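Local coordinates for protein FmtA (Staphylococcus aureus, PDB 5ZH8), which removes D-alanyl groups from wall teichoic and lipoteichoic acids as an esterase, and affects cell-wall structure and methicillin resistance in this bacterium, at residues D73-K78 with I94-K99; T352-D357 with H377-I382; L339-G344 with N370-I375. One frame throughout, in Å; residues are numbered along the deposited sequence.

Contact 1. Residues D73-K78 with I94-K99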
ATOM      1  N   ASP A  73      29.025   7.880  16.379  1.00 71.07           N
ATOM      2  CA  ASP A  73      29.246   8.115  14.953  1.00 69.60           C
ATOM      3  C   ASP A  73      28.058   8.888  14.366  1.00 67.80           C
ATOM      4  O   ASP A  73      26.983   8.310  14.175  1.00 66.08           O
ATOM      5  CB  ASP A  73      29.431   6.785  14.221  1.00 68.01           C
ATOM      6  CG  ASP A  73      29.809   6.964  12.750  1.00 66.97           C
ATOM      7  OD1 ASP A  73      29.855   8.111  12.266  1.00 67.53           O
ATOM      8  OD2 ASP A  73      30.080   5.958  12.076  1.00 66.16           O
ATOM      9  N   PRO A  74      28.241  10.196  14.080  1.00 68.66           N
ATOM     10  CA  PRO A  74      27.163  11.083  13.618  1.00 67.32           C
ATOM     11  C   PRO A  74      26.242  10.508  12.545  1.00 64.23           C
ATOM     12  O   PRO A  74      25.040  10.755  12.603  1.00 63.20           O
ATOM     13  CB  PRO A  74      27.916  12.287  13.059  1.00 68.92           C
ATOM     14  CG  PRO A  74      29.170  12.327  13.843  1.00 71.68           C
ATOM     15  CD  PRO A  74      29.508  10.927  14.243  1.00 71.20           C
ATOM     16  N   LYS A  75      26.795   9.763  11.584  1.00 62.90           N
ATOM     17  CA  LYS A  75      25.989   9.123  10.537  1.00 60.44           C
ATOM     18  C   LYS A  75      24.864   8.291  11.135  1.00 58.94           C
ATOM     19  O   LYS A  75      23.698   8.482  10.806  1.00 57.36           O
ATOM     20  CB  LYS A  75      26.829   8.160   9.704  1.00 60.13           C
ATOM     21  CG  LYS A  75      27.888   8.779   8.819  1.00 61.49           C
ATOM     22  CD  LYS A  75      28.606   7.718   7.999  1.00 61.04           C
ATOM     23  CE  LYS A  75      28.977   6.480   8.807  1.00 61.37           C
ATOM     24  NZ  LYS A  75      30.047   5.676   8.160  1.00 61.84           N
ATOM     25  N   TYR A  76      25.247   7.353  11.999  1.00 59.23           N
ATOM     26  CA  TYR A  76      24.332   6.361  12.547  1.00 58.14           C
ATOM     27  C   TYR A  76      23.424   6.958  13.606  1.00 58.75           C
ATOM     28  O   TYR A  76      22.280   6.524  13.757  1.00 57.73           O
ATOM     29  CB  TYR A  76      25.108   5.172  13.114  1.00 58.86           C
ATOM     30  CG  TYR A  76      25.898   4.457  12.049  1.00 58.15           C
ATOM     31  CD1 TYR A  76      25.252   3.826  10.987  1.00 55.92           C
ATOM     32  CD2 TYR A  76      27.286   4.427  12.083  1.00 59.85           C
ATOM     33  CE1 TYR A  76      25.971   3.181   9.999  1.00 55.40           C
ATOM     34  CE2 TYR A  76      28.010   3.772  11.102  1.00 59.22           C
ATOM     35  CZ  TYR A  76      27.348   3.156  10.062  1.00 57.10           C
ATOM     36  OH  TYR A  76      28.061   2.516   9.074  1.00 56.96           O
ATOM     37  N   LYS A  77      23.929   7.951  14.330  1.00 60.58           N
ATOM     38  CA  LYS A  77      23.103   8.685  15.274  1.00 61.48           C
ATOM     39  C   LYS A  77      21.954   9.382  14.547  1.00 59.52           C
ATOM     40  O   LYS A  77      20.813   9.387  15.015  1.00 58.66           O
ATOM     41  CB  LYS A  77      23.938   9.713  16.024  1.00 64.68           C
ATOM     42  CG  LYS A  77      23.143  10.450  17.085  1.00 66.52           C
ATOM     43  CD  LYS A  77      24.028  11.283  17.998  1.00 70.02           C
ATOM     44  CE  LYS A  77      23.190  12.115  18.957  1.00 71.86           C
ATOM     45  NZ  LYS A  77      22.110  11.323  19.624  1.00 71.45           N
ATOM     46  N   LYS A  78      22.286   9.963  13.395  1.00 58.31           N
ATOM     47  CA  LYS A  78      21.330  10.671  12.554  1.00 56.94           C
ATOM     48  C   LYS A  78      20.272   9.702  12.037  1.00 54.30           C
ATOM     49  O   LYS A  78      19.098  10.035  11.971  1.00 53.63           O
ATOM     50  CB  LYS A  78      22.067  11.324  11.381  1.00 57.28           C
ATOM     51  CG  LYS A  78      21.533  12.676  10.934  1.00 58.23           C
ATOM     52  CD  LYS A  78      22.347  13.203   9.748  1.00 58.81           C
ATOM     53  CE  LYS A  78      22.824  14.660   9.893  1.00 61.40           C
ATOM     54  NZ  LYS A  78      21.861  15.705   9.442  1.00 61.82           N
ATOM     55  N   ILE A  94      22.993  -2.160   8.689  1.00 46.34           N
ATOM     56  CA  ILE A  94      23.880  -1.431   7.793  1.00 46.60           C
ATOM     57  C   ILE A  94      25.293  -1.989   7.898  1.00 47.82           C
ATOM     58  O   ILE A  94      25.862  -2.073   8.989  1.00 49.26           O
ATOM     59  CB  ILE A  94      23.893   0.079   8.109  1.00 47.41           C
ATOM     60  CG1 ILE A  94      22.468   0.644   8.027  1.00 46.55           C
ATOM     61  CG2 ILE A  94      24.831   0.806   7.150  1.00 47.64           C
ATOM     62  CD1 ILE A  94      22.345   2.111   8.371  1.00 47.26           C
ATOM     63  N   TYR A  95      25.841  -2.386   6.754  1.00 47.45           N
ATOM     64  CA  TYR A  95      27.215  -2.872   6.662  1.00 48.85           C
ATOM     65  C   TYR A  95      28.084  -1.806   6.007  1.00 49.86           C
ATOM     66  O   TYR A  95      27.692  -1.211   4.997  1.00 49.10           O
ATOM     67  CB  TYR A  95      27.285  -4.154   5.832  1.00 48.03           C
ATOM     68  CG  TYR A  95      26.788  -5.373   6.554  1.00 48.15           C
ATOM     69  CD1 TYR A  95      25.429  -5.571   6.763  1.00 47.28           C
ATOM     70  CD2 TYR A  95      27.674  -6.343   7.021  1.00 49.67           C
ATOM     71  CE1 TYR A  95      24.961  -6.694   7.434  1.00 47.68           C
ATOM     72  CE2 TYR A  95      27.217  -7.469   7.686  1.00 49.99           C
ATOM     73  CZ  TYR A  95      25.857  -7.643   7.884  1.00 48.93           C
ATOM     74  OH  TYR A  95      25.380  -8.747   8.542  1.00 49.37           O
ATOM     75  N   GLU A  96      29.260  -1.574   6.578  1.00 51.88           N
ATOM     76  CA  GLU A  96      30.216  -0.626   6.024  1.00 53.10           C
ATOM     77  C   GLU A  96      31.534  -1.346   5.746  1.00 54.48           C
ATOM     78  O   GLU A  96      32.153  -1.907   6.656  1.00 56.20           O
ATOM     79  CB  GLU A  96      30.430   0.524   6.999  1.00 54.86           C
ATOM     80  CG  GLU A  96      31.154   1.717   6.415  1.00 56.02           C
ATOM     81  CD  GLU A  96      31.333   2.833   7.426  1.00 57.90           C
ATOM     82  OE1 GLU A  96      30.560   2.891   8.405  1.00 57.49           O
ATOM     83  OE2 GLU A  96      32.246   3.666   7.242  1.00 60.00           O
ATOM     84  N   ASN A  97      31.954  -1.340   4.486  1.00 53.96           N
ATOM     85  CA  ASN A  97      33.121  -2.105   4.057  1.00 55.15           C
ATOM     86  C   ASN A  97      33.113  -3.523   4.639  1.00 55.15           C
ATOM     87  O   ASN A  97      34.120  -4.001   5.159  1.00 57.10           O
ATOM     88  CB  ASN A  97      34.406  -1.360   4.430  1.00 57.90           C
ATOM     89  CG  ASN A  97      34.557  -0.043   3.687  1.00 58.11           C
ATOM     90  OD1 ASN A  97      34.842   0.983   4.292  1.00 59.83           O
ATOM     91  ND2 ASN A  97      34.367  -0.064   2.374  1.00 56.72           N
ATOM     92  N   GLY A  98      31.955  -4.178   4.562  1.00 53.29           N
ATOM     93  CA  GLY A  98      31.815  -5.573   4.962  1.00 53.10           C
ATOM     94  C   GLY A  98      31.498  -5.806   6.425  1.00 53.84           C
ATOM     95  O   GLY A  98      31.088  -6.903   6.795  1.00 53.81           O
ATOM     96  N   LYS A  99      31.683  -4.788   7.262  1.00 54.86           N
ATOM     97  CA  LYS A  99      31.437  -4.916   8.701  1.00 56.01           C
ATOM     98  C   LYS A  99      30.049  -4.417   9.088  1.00 54.02           C
ATOM     99  O   LYS A  99      29.564  -3.433   8.543  1.00 52.70           O
ATOM    100  CB  LYS A  99      32.485  -4.135   9.488  1.00 58.89           C
ATOM    101  CG  LYS A  99      33.913  -4.486   9.114  1.00 61.13           C
ATOM    102  CD  LYS A  99      34.872  -4.276  10.271  1.00 64.62           C
ATOM    103  CE  LYS A  99      36.217  -4.918   9.974  1.00 66.98           C
ATOM    104  NZ  LYS A  99      37.166  -4.789  11.121  1.00 70.65           N
TER
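K75 and Y76, in the first turn of helix 74-85, face I94 and E96 at the end of strand 90-96; the axes of 74-78 and 94-96 run nearly antiparallel, at 169°, and come no closer than 12.2 Å. Even the nearest pair of CA atoms, those of Y76 and I94, lies 9.1 Å apart, so long side chains have to span the gap. E96 supplies the focus. Its chain is extended, with CG anti to the backbone N (chi1 -167°), and carries the carboxylate out from the strand toward the helix. Y76 reaches it with the far end of its buried ring, and its OH donates to E96 OE1 over 2.6 Å, arriving on the anti side of that oxygen. K75 meets E96 head-on from the helix side, its chain bent at chi3, and brings NZ to 2.8 Å from the same OE1, well above the carboxylate plane. NZ also hydrogen-bonds to Y359 OH on the neighbouring strand, while D73 OD2 is a long salt-bridge partner at 3.9 Å. Beside this polar cluster the contact turns apolar: I94 CG2 lies in the plane of the Y76 ring, at its edge, 3.9 Å from CE1. A branched isoleucine suits the spot because its CG2 branch packs against the ring edge, an apolar surface. Beyond E96 a type I' turn leads into strand 99-106 and closes a hairpin; N97 and G98 readily take the positive phi angles it needs. The contact thus fastens the start of the helix to one face of the antiparallel sheet. Two donors converge on one oxygen, an arrangement that holds OE1 in place and would be expected to stabilise the negative charge.

Contact 2. Residues T352-D357 with H377-I382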
ATOM      1  N   THR A 352      13.511  -3.941   1.955  1.00 38.38           N
ATOM      2  CA  THR A 352      14.197  -3.149   0.948  1.00 37.98           C
ATOM      3  C   THR A 352      15.688  -3.078   1.250  1.00 37.60           C
ATOM      4  O   THR A 352      16.096  -3.031   2.409  1.00 37.95           O
ATOM      5  CB  THR A 352      13.592  -1.731   0.859  1.00 38.51           C
ATOM      6  OG1 THR A 352      12.161  -1.818   0.741  1.00 38.97           O
ATOM      7  CG2 THR A 352      14.140  -0.980  -0.340  1.00 38.54           C
ATOM      8  N   VAL A 353      16.494  -3.094   0.191  1.00 37.27           N
ATOM      9  CA  VAL A 353      17.948  -3.111   0.301  1.00 37.21           C
ATOM     10  C   VAL A 353      18.500  -2.140  -0.721  1.00 37.29           C
ATOM     11  O   VAL A 353      18.203  -2.251  -1.905  1.00 37.25           O
ATOM     12  CB  VAL A 353      18.554  -4.503  -0.010  1.00 37.24           C
ATOM     13  CG1 VAL A 353      20.046  -4.511   0.287  1.00 37.66           C
ATOM     14  CG2 VAL A 353      17.855  -5.606   0.773  1.00 37.35           C
ATOM     15  N   TYR A 354      19.287  -1.181  -0.256  1.00 37.74           N
ATOM     16  CA  TYR A 354      20.074  -0.317  -1.128  1.00 38.09           C
ATOM     17  C   TYR A 354      21.519  -0.612  -0.800  1.00 38.48           C
ATOM     18  O   TYR A 354      21.872  -0.675   0.380  1.00 38.45           O
ATOM     19  CB  TYR A 354      19.810   1.151  -0.820  1.00 38.61           C
ATOM     20  CG  TYR A 354      18.659   1.802  -1.553  1.00 38.51           C
ATOM     21  CD1 TYR A 354      17.573   1.074  -2.025  1.00 37.91           C
ATOM     22  CD2 TYR A 354      18.650   3.180  -1.727  1.00 39.22           C
ATOM     23  CE1 TYR A 354      16.533   1.707  -2.675  1.00 38.42           C
ATOM     24  CE2 TYR A 354      17.616   3.817  -2.364  1.00 39.52           C
ATOM     25  CZ  TYR A 354      16.564   3.086  -2.837  1.00 39.23           C
ATOM     26  OH  TYR A 354      15.557   3.766  -3.473  1.00 40.22           O
ATOM     27  N   TYR A 355      22.356  -0.809  -1.818  1.00 38.88           N
ATOM     28  CA  TYR A 355      23.771  -1.015  -1.548  1.00 39.76           C
ATOM     29  C   TYR A 355      24.702  -0.622  -2.667  1.00 40.55           C
ATOM     30  O   TYR A 355      24.286  -0.431  -3.813  1.00 40.51           O
ATOM     31  CB  TYR A 355      24.043  -2.463  -1.123  1.00 39.67           C
ATOM     32  CG  TYR A 355      24.015  -3.503  -2.216  1.00 39.40           C
ATOM     33  CD1 TYR A 355      25.155  -3.794  -2.954  1.00 39.94           C
ATOM     34  CD2 TYR A 355      22.862  -4.232  -2.479  1.00 38.80           C
ATOM     35  CE1 TYR A 355      25.136  -4.761  -3.937  1.00 39.90           C
ATOM     36  CE2 TYR A 355      22.841  -5.208  -3.465  1.00 38.63           C
ATOM     37  CZ  TYR A 355      23.980  -5.465  -4.188  1.00 39.08           C
ATOM     38  OH  TYR A 355      23.971  -6.423  -5.171  1.00 39.26           O
ATOM     39  N   ASN A 356      25.969  -0.475  -2.288  1.00 41.72           N
ATOM     40  CA  ASN A 356      27.072  -0.275  -3.217  1.00 42.94           C
ATOM     41  C   ASN A 356      28.316  -0.986  -2.652  1.00 44.27           C
ATOM     42  O   ASN A 356      28.174  -1.918  -1.855  1.00 44.14           O
ATOM     43  CB  ASN A 356      27.290   1.225  -3.506  1.00 43.73           C
ATOM     44  CG  ASN A 356      27.673   2.029  -2.283  1.00 44.29           C
ATOM     45  OD1 ASN A 356      28.183   1.501  -1.302  1.00 44.44           O
ATOM     46  ND2 ASN A 356      27.449   3.329  -2.351  1.00 44.91           N
ATOM     47  N   ASP A 357      29.519  -0.576  -3.047  1.00 46.15           N
ATOM     48  CA  ASP A 357      30.727  -1.261  -2.585  1.00 47.46           C
ATOM     49  C   ASP A 357      31.152  -0.872  -1.164  1.00 48.46           C
ATOM     50  O   ASP A 357      32.013  -1.531  -0.586  1.00 49.78           O
ATOM     51  CB  ASP A 357      31.879  -1.048  -3.566  1.00 49.24           C
ATOM     52  CG  ASP A 357      31.706  -1.832  -4.865  1.00 49.01           C
ATOM     53  OD1 ASP A 357      30.687  -2.539  -5.034  1.00 47.66           O
ATOM     54  OD2 ASP A 357      32.597  -1.732  -5.732  1.00 50.69           O
ATOM     55  N   HIS A 377      16.490   8.276   2.104  1.00 44.62           N
ATOM     56  CA  HIS A 377      16.945   9.321   2.994  1.00 45.33           C
ATOM     57  C   HIS A 377      18.211   8.875   3.709  1.00 45.20           C
ATOM     58  O   HIS A 377      19.119   9.667   3.925  1.00 46.60           O
ATOM     59  CB  HIS A 377      15.856   9.672   3.995  1.00 45.48           C
ATOM     60  CG  HIS A 377      16.248  10.744   4.957  1.00 46.62           C
ATOM     61  ND1 HIS A 377      16.472  12.047   4.568  1.00 47.78           N
ATOM     62  CD2 HIS A 377      16.451  10.709   6.294  1.00 47.00           C
ATOM     63  CE1 HIS A 377      16.804  12.767   5.621  1.00 48.83           C
ATOM     64  NE2 HIS A 377      16.788  11.983   6.682  1.00 48.46           N
ATOM     65  N   ILE A 378      18.275   7.598   4.060  1.00 43.95           N
ATOM     66  CA  ILE A 378      19.445   7.049   4.734  1.00 43.85           C
ATOM     67  C   ILE A 378      20.638   6.953   3.771  1.00 43.94           C
ATOM     68  O   ILE A 378      21.741   7.386   4.087  1.00 45.08           O
ATOM     69  CB  ILE A 378      19.119   5.670   5.337  1.00 42.82           C
ATOM     70  CG1 ILE A 378      18.163   5.842   6.520  1.00 43.27           C
ATOM     71  CG2 ILE A 378      20.385   4.942   5.763  1.00 43.14           C
ATOM     72  CD1 ILE A 378      17.636   4.542   7.095  1.00 42.78           C
ATOM     73  N   TYR A 379      20.404   6.398   2.593  1.00 43.09           N
ATOM     74  CA  TYR A 379      21.468   6.136   1.631  1.00 43.37           C
ATOM     75  C   TYR A 379      21.982   7.420   0.952  1.00 44.72           C
ATOM     76  O   TYR A 379      23.192   7.648   0.851  1.00 45.41           O
ATOM     77  CB  TYR A 379      20.944   5.147   0.594  1.00 42.15           C
ATOM     78  CG  TYR A 379      21.955   4.650  -0.413  1.00 42.22           C
ATOM     79  CD1 TYR A 379      22.811   3.595  -0.114  1.00 41.92           C
ATOM     80  CD2 TYR A 379      22.019   5.209  -1.689  1.00 42.77           C
ATOM     81  CE1 TYR A 379      23.715   3.124  -1.054  1.00 42.29           C
ATOM     82  CE2 TYR A 379      22.917   4.753  -2.633  1.00 42.97           C
ATOM     83  CZ  TYR A 379      23.762   3.710  -2.317  1.00 42.73           C
ATOM     84  OH  TYR A 379      24.646   3.253  -3.266  1.00 42.96           O
ATOM     85  N   ASN A 380      21.054   8.245   0.485  1.00 45.05           N
ATOM     86  CA  ASN A 380      21.402   9.449  -0.249  1.00 46.71           C
ATOM     87  C   ASN A 380      21.671  10.632   0.672  1.00 48.52           C
ATOM     88  O   ASN A 380      22.698  11.292   0.538  1.00 50.36           O
ATOM     89  CB  ASN A 380      20.291   9.807  -1.239  1.00 46.64           C
ATOM     90  CG  ASN A 380      20.073   8.732  -2.281  1.00 45.41           C
ATOM     91  OD1 ASN A 380      21.020   8.096  -2.732  1.00 45.33           O
ATOM     92  ND2 ASN A 380      18.830   8.535  -2.680  1.00 44.73           N
ATOM     93  N   ASP A 381      20.760  10.916   1.599  1.00 48.66           N
ATOM     94  CA  ASP A 381      20.879  12.136   2.393  1.00 50.49           C
ATOM     95  C   ASP A 381      21.874  11.987   3.540  1.00 51.19           C
ATOM     96  O   ASP A 381      22.777  12.811   3.688  1.00 52.91           O
ATOM     97  CB  ASP A 381      19.510  12.608   2.904  1.00 50.67           C
ATOM     98  CG  ASP A 381      18.542  12.936   1.769  1.00 50.91           C
ATOM     99  OD1 ASP A 381      19.005  13.268   0.653  1.00 51.73           O
ATOM    100  OD2 ASP A 381      17.314  12.866   1.987  1.00 50.51           O
ATOM    101  N   ILE A 382      21.731  10.938   4.342  1.00 50.24           N
ATOM    102  CA  ILE A 382      22.569  10.801   5.530  1.00 51.21           C
ATOM    103  C   ILE A 382      23.940  10.221   5.188  1.00 51.66           C
ATOM    104  O   ILE A 382      24.961  10.818   5.516  1.00 53.47           O
ATOM    105  CB  ILE A 382      21.882   9.965   6.621  1.00 50.32           C
ATOM    106  CG1 ILE A 382      20.572  10.644   7.044  1.00 50.55           C
ATOM    107  CG2 ILE A 382      22.814   9.794   7.809  1.00 51.61           C
ATOM    108  CD1 ILE A 382      19.771   9.892   8.095  1.00 50.09           C
TER
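The C-terminal helix laid across the central antiparallel sheet is a hallmark of the serine beta-lactamase and penicillin-binding protein fold, and Y379 of that helix meets Y354 of strand 349-355 here in a T-shaped pair. The edge of Y354 is directed at the face of Y379, with planes at 88° and ring centroids 5.6 Å apart. Y354 CD2 makes the approach: it lies 3.8 Å from Y379 CG, which sits in the plane of the Y354 ring. Y354 CB adds to the contact from over that same Y379 ring, 3.9 Å from Y379 CD1. With CG anti to the backbone N (chi1 -174°), Y379 extends from the helix toward the end of the strand, where its OH hydrogen-bonds to T338 O and so has a polar partner inside a buried site. Tyrosine serves both demands, a broad ring for the sheet face and a hydroxyl for the carbonyl of T338. Y355 starts out on the other face of the sheet, where it packs against I299 and Q303 of helix 292-303. An asparagine fits at position 356, where the strand gives way to a turn: N356 OD1 accepts from the backbone N atoms of K358 and Y359, while ND2 is bonded to Q385 OE1. N356 approaches the hydroxyl end of the Y379 ring obliquely, its amide plane turned 54° from the ring, and this brings N356 ND2 to 2.9 Å from Y379 OH.

Contact 3. Residues L339-G344 with N370-I375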
ATOM      1  N   LEU A 339      23.417   2.802  -7.351  1.00 44.97           N
ATOM      2  CA  LEU A 339      23.152   1.795  -6.318  1.00 43.45           C
ATOM      3  C   LEU A 339      22.593   0.504  -6.893  1.00 42.32           C
ATOM      4  O   LEU A 339      22.110   0.483  -8.019  1.00 42.44           O
ATOM      5  CB  LEU A 339      22.159   2.355  -5.293  1.00 43.10           C
ATOM      6  CG  LEU A 339      20.813   2.859  -5.848  1.00 43.30           C
ATOM      7  CD1 LEU A 339      19.791   1.734  -5.993  1.00 42.73           C
ATOM      8  CD2 LEU A 339      20.249   3.968  -4.963  1.00 43.54           C
ATOM      9  N   ASN A 340      22.682  -0.567  -6.110  1.00 41.32           N
ATOM     10  CA  ASN A 340      21.956  -1.808  -6.381  1.00 40.63           C
ATOM     11  C   ASN A 340      20.798  -1.896  -5.396  1.00 40.15           C
ATOM     12  O   ASN A 340      20.934  -1.516  -4.232  1.00 39.95           O
ATOM     13  CB  ASN A 340      22.859  -3.043  -6.235  1.00 40.42           C
ATOM     14  CG  ASN A 340      23.793  -3.238  -7.420  1.00 41.09           C
ATOM     15  OD1 ASN A 340      23.988  -2.334  -8.237  1.00 41.90           O
ATOM     16  ND2 ASN A 340      24.385  -4.425  -7.512  1.00 40.68           N
ATOM     17  N   ARG A 341      19.669  -2.415  -5.862  1.00 40.17           N
ATOM     18  CA  ARG A 341      18.444  -2.396  -5.088  1.00 40.01           C
ATOM     19  C   ARG A 341      17.747  -3.755  -5.061  1.00 39.62           C
ATOM     20  O   ARG A 341      17.643  -4.427  -6.088  1.00 39.79           O
ATOM     21  CB  ARG A 341      17.508  -1.335  -5.669  1.00 40.94           C
ATOM     22  CG  ARG A 341      16.081  -1.379  -5.155  1.00 41.19           C
ATOM     23  CD  ARG A 341      15.269  -0.253  -5.773  1.00 42.45           C
ATOM     24  NE  ARG A 341      13.940  -0.129  -5.170  1.00 42.87           N
ATOM     25  CZ  ARG A 341      12.873  -0.842  -5.532  1.00 43.23           C
ATOM     26  NH1 ARG A 341      12.962  -1.753  -6.495  1.00 43.71           N
ATOM     27  NH2 ARG A 341      11.715  -0.648  -4.929  1.00 43.56           N
ATOM     28  N   LEU A 342      17.287  -4.146  -3.874  1.00 39.15           N
ATOM     29  CA  LEU A 342      16.314  -5.228  -3.721  1.00 39.24           C
ATOM     30  C   LEU A 342      15.090  -4.685  -2.990  1.00 39.33           C
ATOM     31  O   LEU A 342      15.198  -3.759  -2.185  1.00 38.92           O
ATOM     32  CB  LEU A 342      16.882  -6.410  -2.929  1.00 39.12           C
ATOM     33  CG  LEU A 342      17.922  -7.280  -3.626  1.00 39.18           C
ATOM     34  CD1 LEU A 342      19.297  -6.659  -3.529  1.00 39.35           C
ATOM     35  CD2 LEU A 342      17.958  -8.676  -3.028  1.00 39.37           C
ATOM     36  N   ASN A 343      13.933  -5.265  -3.285  1.00 39.56           N
ATOM     37  CA  ASN A 343      12.701  -4.863  -2.640  1.00 40.09           C
ATOM     38  C   ASN A 343      11.619  -5.936  -2.783  1.00 40.84           C
ATOM     39  O   ASN A 343      11.460  -6.529  -3.846  1.00 40.95           O
ATOM     40  CB  ASN A 343      12.203  -3.536  -3.220  1.00 40.45           C
ATOM     41  CG  ASN A 343      10.911  -3.080  -2.579  1.00 41.15           C
ATOM     42  OD1 ASN A 343      10.909  -2.433  -1.533  1.00 41.46           O
ATOM     43  ND2 ASN A 343       9.804  -3.403  -3.218  1.00 41.81           N
ATOM     44  N   GLY A 344      10.880  -6.166  -1.701  1.00 41.38           N
ATOM     45  CA  GLY A 344       9.717  -7.048  -1.715  1.00 42.38           C
ATOM     46  C   GLY A 344       8.619  -6.498  -0.827  1.00 43.36           C
ATOM     47  O   GLY A 344       8.873  -6.102   0.308  1.00 43.61           O
ATOM     48  N   ASN A 370       5.533   3.627   3.418  1.00 50.73           N
ATOM     49  CA  ASN A 370       6.524   4.002   2.421  1.00 49.47           C
ATOM     50  C   ASN A 370       7.938   3.724   2.933  1.00 48.05           C
ATOM     51  O   ASN A 370       8.530   4.534   3.658  1.00 48.62           O
ATOM     52  CB  ASN A 370       6.355   5.474   2.063  1.00 50.31           C
ATOM     53  CG  ASN A 370       7.110   5.863   0.816  1.00 49.86           C
ATOM     54  OD1 ASN A 370       8.048   5.184   0.405  1.00 48.36           O
ATOM     55  ND2 ASN A 370       6.700   6.969   0.207  1.00 51.23           N
ATOM     56  N   ASN A 371       8.486   2.577   2.548  1.00 46.72           N
ATOM     57  CA  ASN A 371       9.832   2.212   2.972  1.00 45.32           C
ATOM     58  C   ASN A 371      10.901   2.891   2.096  1.00 44.74           C
ATOM     59  O   ASN A 371      12.025   3.106   2.540  1.00 44.14           O
ATOM     60  CB  ASN A 371       9.995   0.684   2.948  1.00 44.29           C
ATOM     61  CG  ASN A 371      11.079   0.194   3.890  1.00 43.61           C
ATOM     62  OD1 ASN A 371      11.190   0.666   5.029  1.00 44.15           O
ATOM     63  ND2 ASN A 371      11.879  -0.764   3.426  1.00 42.51           N
ATOM     64  N   GLU A 372      10.542   3.229   0.858  1.00 45.10           N
ATOM     65  CA  GLU A 372      11.515   3.715  -0.135  1.00 44.79           C
ATOM     66  C   GLU A 372      12.028   5.102   0.221  1.00 45.76           C
ATOM     67  O   GLU A 372      13.211   5.384   0.086  1.00 45.45           O
ATOM     68  CB  GLU A 372      10.901   3.759  -1.529  1.00 45.07           C
ATOM     69  CG  GLU A 372      11.938   3.783  -2.640  1.00 44.81           C
ATOM     70  CD  GLU A 372      12.431   2.398  -3.043  1.00 43.54           C
ATOM     71  OE1 GLU A 372      11.707   1.420  -2.807  1.00 43.42           O
ATOM     72  OE2 GLU A 372      13.534   2.284  -3.621  1.00 42.46           O
ATOM     73  N   VAL A 373      11.124   5.963   0.672  1.00 46.88           N
ATOM     74  CA  VAL A 373      11.497   7.292   1.112  1.00 47.56           C
ATOM     75  C   VAL A 373      12.488   7.180   2.263  1.00 46.95           C
ATOM     76  O   VAL A 373      13.431   7.965   2.347  1.00 47.63           O
ATOM     77  CB  VAL A 373      10.264   8.124   1.537  1.00 48.98           C
ATOM     78  CG1 VAL A 373      10.686   9.387   2.269  1.00 49.90           C
ATOM     79  CG2 VAL A 373       9.422   8.498   0.324  1.00 50.02           C
ATOM     80  N   ARG A 374      12.284   6.194   3.133  1.00 46.06           N
ATOM     81  CA  ARG A 374      13.146   6.033   4.304  1.00 45.73           C
ATOM     82  C   ARG A 374      14.548   5.607   3.898  1.00 44.76           C
ATOM     83  O   ARG A 374      15.528   6.233   4.285  1.00 45.33           O
ATOM     84  CB  ARG A 374      12.571   5.008   5.291  1.00 45.40           C
ATOM     85  CG  ARG A 374      11.190   5.332   5.846  1.00 46.22           C
ATOM     86  CD  ARG A 374      10.683   4.163   6.679  1.00 46.26           C
ATOM     87  NE  ARG A 374       9.462   4.460   7.431  1.00 47.11           N
ATOM     88  CZ  ARG A 374       9.415   5.206   8.529  1.00 47.93           C
ATOM     89  NH1 ARG A 374      10.514   5.777   9.005  1.00 48.19           N
ATOM     90  NH2 ARG A 374       8.260   5.399   9.145  1.00 48.93           N
ATOM     91  N   ILE A 375      14.633   4.539   3.116  1.00 43.79           N
ATOM     92  CA  ILE A 375      15.923   3.983   2.722  1.00 43.04           C
ATOM     93  C   ILE A 375      16.698   4.956   1.820  1.00 43.17           C
ATOM     94  O   ILE A 375      17.923   4.987   1.860  1.00 43.00           O
ATOM     95  CB  ILE A 375      15.759   2.590   2.066  1.00 42.28           C
ATOM     96  CG1 ILE A 375      17.070   1.799   2.119  1.00 41.91           C
ATOM     97  CG2 ILE A 375      15.255   2.706   0.631  1.00 42.38           C
ATOM     98  CD1 ILE A 375      16.922   0.339   1.755  1.00 41.09           C
TER
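R341 grips E372 side-on in a two-bond salt bridge that ties strand 340-346 to the first turn of the C-terminal helix of the beta-lactamase-like fold. R341 NE donates to E372 OE2 over 2.9 Å, and NH2 to OE1 over 3.0 Å, the latter nearly straight at 173°. Both carboxylate oxygens are met on their syn sides, although the two flat groups are twisted by 39°. The arginine chain is extended from CG to NE, whereas E372 bends at chi2 to present its carboxylate to it. E372 OE2 has a further partner in Y354 OH, so this buried charge is well provided for; its place at a helix N-terminus probably helps too. N343 lies alongside, its CB against one face of the R341 guanidinium, offset toward the rim, while its OD1 is hydrogen-bonded to T352 OG1. S268 and N267 of the second subunit pack on R341 and N343 respectively. Asparagine is well suited to the N-cap, where N370 turns its side chain back over the first helical turn: V373 N donates to N370 OD1 over 3.2 Å, approaching from above the carbonyl plane.

How the contacts relate
All three contacts lay a helix on the same antiparallel sheet, but at different depths. Contact 1, its centre about 23 Å from that of the chain, is partly buried and uses helix 74-85; contacts 2 and 3 are buried, share helix 371-382 and take adjacent strands. Contact 1 mixes charge with a little apolar packing, contact 2 is chiefly aromatic, and contact 3 rests on a paired salt bridge. The last two also share polar partners, which link their neighbouring strands to each other and to the helix. Contacts 1 and 2 meet by packing, mainly of I382 of the C-terminal helix on the backbone oxygens of K75 and K78.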